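Local coordinates for protein predicted metal-dependent hydrolase of the TIM-barrel fold (Lactobacillus casei, PDB 2QPX) that is of unconfirmed function but binds zinc and is probably a metal-dependent hydrolase of the amidohydrolase type, built on a TIM-barrel fold, at residues A83-N86 and H87-G91. Residues are numbered along the deposited sequence; the frame is centred on the assembly and turned at random.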
ATOM      1  N   ALA A  83      35.384 -21.990  -1.599  1.00 15.92           N
ATOM      2  CA  ALA A  83      35.859 -20.959  -0.696  1.00 17.18           C
ATOM      3  C   ALA A  83      36.332 -19.729  -1.486  1.00 16.87           C
ATOM      4  O   ALA A  83      36.019 -18.597  -1.135  1.00 16.94           O
ATOM      5  CB  ALA A  83      36.974 -21.509   0.241  1.00 18.32           C
ATOM      6  N   THR A  84      37.104 -19.948  -2.547  1.00 18.12           N
ATOM      7  CA  THR A  84      37.543 -18.842  -3.395  1.00 15.95           C
ATOM      8  C   THR A  84      36.366 -18.018  -3.919  1.00 17.16           C
ATOM      9  O   THR A  84      36.365 -16.797  -3.846  1.00 18.01           O
ATOM     10  CB  THR A  84      38.371 -19.370  -4.615  1.00 17.66           C
ATOM     11  OG1 THR A  84      39.557 -20.005  -4.120  1.00 21.78           O
ATOM     12  CG2 THR A  84      38.744 -18.244  -5.573  1.00 19.08           C
ATOM     13  N   TYR A  85      35.376 -18.736  -4.394  1.00 17.60           N
ATOM     14  CA  TYR A  85      34.165 -18.124  -4.987  1.00 17.90           C
ATOM     15  C   TYR A  85      33.369 -17.317  -3.954  1.00 16.55           C
ATOM     16  O   TYR A  85      33.011 -16.155  -4.183  1.00 16.29           O
ATOM     17  CB  TYR A  85      33.303 -19.217  -5.587  1.00 17.16           C
ATOM     18  CG  TYR A  85      32.100 -18.715  -6.356  1.00 16.90           C
ATOM     19  CD1 TYR A  85      32.254 -17.894  -7.475  1.00 17.39           C
ATOM     20  CD2 TYR A  85      30.809 -19.042  -5.956  1.00 16.93           C
ATOM     21  CE1 TYR A  85      31.167 -17.432  -8.178  1.00 18.06           C
ATOM     22  CE2 TYR A  85      29.699 -18.571  -6.673  1.00 16.01           C
ATOM     23  CZ  TYR A  85      29.899 -17.767  -7.788  1.00 16.85           C
ATOM     24  OH  TYR A  85      28.806 -17.275  -8.490  1.00 18.53           O
ATOM     25  N   ASN A  86      33.120 -17.925  -2.800  1.00 15.80           N
ATOM     26  CA  ASN A  86      32.498 -17.196  -1.681  1.00 15.10           C
ATOM     27  C   ASN A  86      33.315 -15.960  -1.277  1.00 14.87           C
ATOM     28  O   ASN A  86      32.773 -14.867  -1.105  1.00 17.09           O
ATOM     29  CB  ASN A  86      32.227 -18.126  -0.497  1.00 15.94           C
ATOM     30  CG  ASN A  86      30.958 -18.930  -0.680  1.00 16.24           C
ATOM     31  OD1 ASN A  86      29.871 -18.470  -0.328  1.00 17.05           O
ATOM     32  ND2 ASN A  86      31.073 -20.126  -1.261  1.00 18.23           N
ATOM     33  N   HIS A  87      34.637 -16.121  -1.129  1.00 16.15           N
ATOM     34  CA  HIS A  87      35.482 -14.996  -0.779  1.00 17.47           C
ATOM     35  C   HIS A  87      35.344 -13.851  -1.796  1.00 15.27           C
ATOM     36  O   HIS A  87      35.353 -12.692  -1.432  1.00 18.75           O
ATOM     37  CB  HIS A  87      36.951 -15.427  -0.629  1.00 17.69           C
ATOM     38  CG  HIS A  87      37.308 -15.978   0.710  1.00 17.88           C
ATOM     39  ND1 HIS A  87      36.693 -17.083   1.248  1.00 18.12           N
ATOM     40  CD2 HIS A  87      38.285 -15.624   1.583  1.00 18.64           C
ATOM     41  CE1 HIS A  87      37.239 -17.356   2.425  1.00 19.07           C
ATOM     42  NE2 HIS A  87      38.206 -16.479   2.654  1.00 17.61           N
ATOM     43  N   ARG A  88      35.242 -14.189  -3.076  1.00 18.10           N
ATOM     44  CA  ARG A  88      35.133 -13.153  -4.117  1.00 18.74           C
ATOM     45  C   ARG A  88      33.871 -12.311  -3.956  1.00 17.18           C
ATOM     46  O   ARG A  88      33.924 -11.089  -4.005  1.00 19.24           O
ATOM     47  CB  ARG A  88      35.081 -13.778  -5.507  1.00 19.94           C
ATOM     48  CG  ARG A  88      36.348 -14.315  -6.033  1.00 21.56           C
ATOM     49  CD  ARG A  88      36.139 -14.855  -7.451  1.00 22.02           C
ATOM     50  NE  ARG A  88      37.387 -15.353  -7.964  1.00 23.95           N
ATOM     51  CZ  ARG A  88      37.537 -15.865  -9.168  1.00 24.38           C
ATOM     52  NH1 ARG A  88      36.528 -15.937 -10.020  1.00 24.39           N
ATOM     53  NH2 ARG A  88      38.743 -16.281  -9.527  1.00 26.00           N
ATOM     54  N   ILE A  89      32.754 -12.979  -3.667  1.00 16.96           N
ATOM     55  CA  ILE A  89      31.467 -12.284  -3.564  1.00 17.13           C
ATOM     56  C   ILE A  89      31.362 -11.527  -2.259  1.00 17.35           C
ATOM     57  O   ILE A  89      31.054 -10.341  -2.252  1.00 16.88           O
ATOM     58  CB  ILE A  89      30.293 -13.251  -3.787  1.00 15.91           C
ATOM     59  CG1 ILE A  89      30.312 -13.753  -5.225  1.00 16.89           C
ATOM     60  CG2 ILE A  89      28.903 -12.595  -3.423  1.00 16.88           C
ATOM     61  CD1 ILE A  89      29.346 -14.894  -5.546  1.00 19.54           C
ATOM     62  N   PHE A  90      31.583 -12.206  -1.132  1.00 17.59           N
ATOM     63  CA  PHE A  90      31.501 -11.526   0.163  1.00 16.27           C
ATOM     64  C   PHE A  90      32.487 -10.370   0.237  1.00 16.44           C
ATOM     65  O   PHE A  90      32.170  -9.307   0.764  1.00 17.63           O
ATOM     66  CB  PHE A  90      31.646 -12.497   1.329  1.00 16.78           C
ATOM     67  CG  PHE A  90      30.411 -13.367   1.541  1.00 14.54           C
ATOM     68  CD1 PHE A  90      29.352 -12.899   2.282  1.00 15.42           C
ATOM     69  CD2 PHE A  90      30.317 -14.662   1.002  1.00 15.74           C
ATOM     70  CE1 PHE A  90      28.217 -13.681   2.451  1.00 15.22           C
ATOM     71  CE2 PHE A  90      29.178 -15.466   1.200  1.00 15.84           C
ATOM     72  CZ  PHE A  90      28.115 -14.943   1.938  1.00 15.70           C
ATOM     73  N   GLY A  91      33.708 -10.570  -0.303  1.00 18.11           N
ATOM     74  CA  GLY A  91      34.725  -9.523  -0.294  1.00 19.03           C
ATOM     75  C   GLY A  91      34.360  -8.367  -1.191  1.00 17.94           C
ATOM     76  O   GLY A  91      34.574  -7.221  -0.820  1.00 18.98           O
TER
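Ile89 lays its CD1 methyl over one face of the Tyr85 ring, one helical turn earlier. Ile89 CD1 sits 4.0 Å from the centroid of the Tyr85 ring, a CH-pi contact displaced toward the rim. The nearest ring atom to Ile89 CD1 is Tyr85 CZ, at 3.7 Å. The Tyr85 chi1 of -174° turns CG away from the backbone N and sets the ring under the Ile89 methyl. Tyr85 OH is hydrogen-bonded to Glu324 OE2. Replacing Tyr85 by an alanine would probably leave Ile89 CD1 without its ring face and Glu324 without this hydroxyl partner.

The Asn86 amide runs alongside the Phe90 ring and is nearly coplanar with it (16°). Asn86 OD1 approaches Phe90 CE2 at 3.4 Å; this oxygen is buried without a polar partner. Asn86 ND2 is held by Tyr82 O.

Both pairs belong to helix 79-92, which precedes parallel strand 95-101, consistent with the TIM-barrel fold. Tyr85, Asn86, Ile89 and Phe90 are buried, and their side chains all touch Pro323 of helix 323-342.

Four i to i+4 backbone bonds join the two segments. Phe90 N to Asn86 O is 2.9 Å. Ala83 O receives His87 N at 2.8 Å. His87 ND1 also reaches Ala83 O at 2.9 Å, a weak bond bent to 126° at N-H...O. ND1 has a further weak hydrogen bond to Leu119 O.

On the exposed side Thr84 and Arg88 run alongside each other, Thr84 CG2 4.0 Å from Arg88 NE. The extended arginine hydrogen-bonds Phe66 O through NH1.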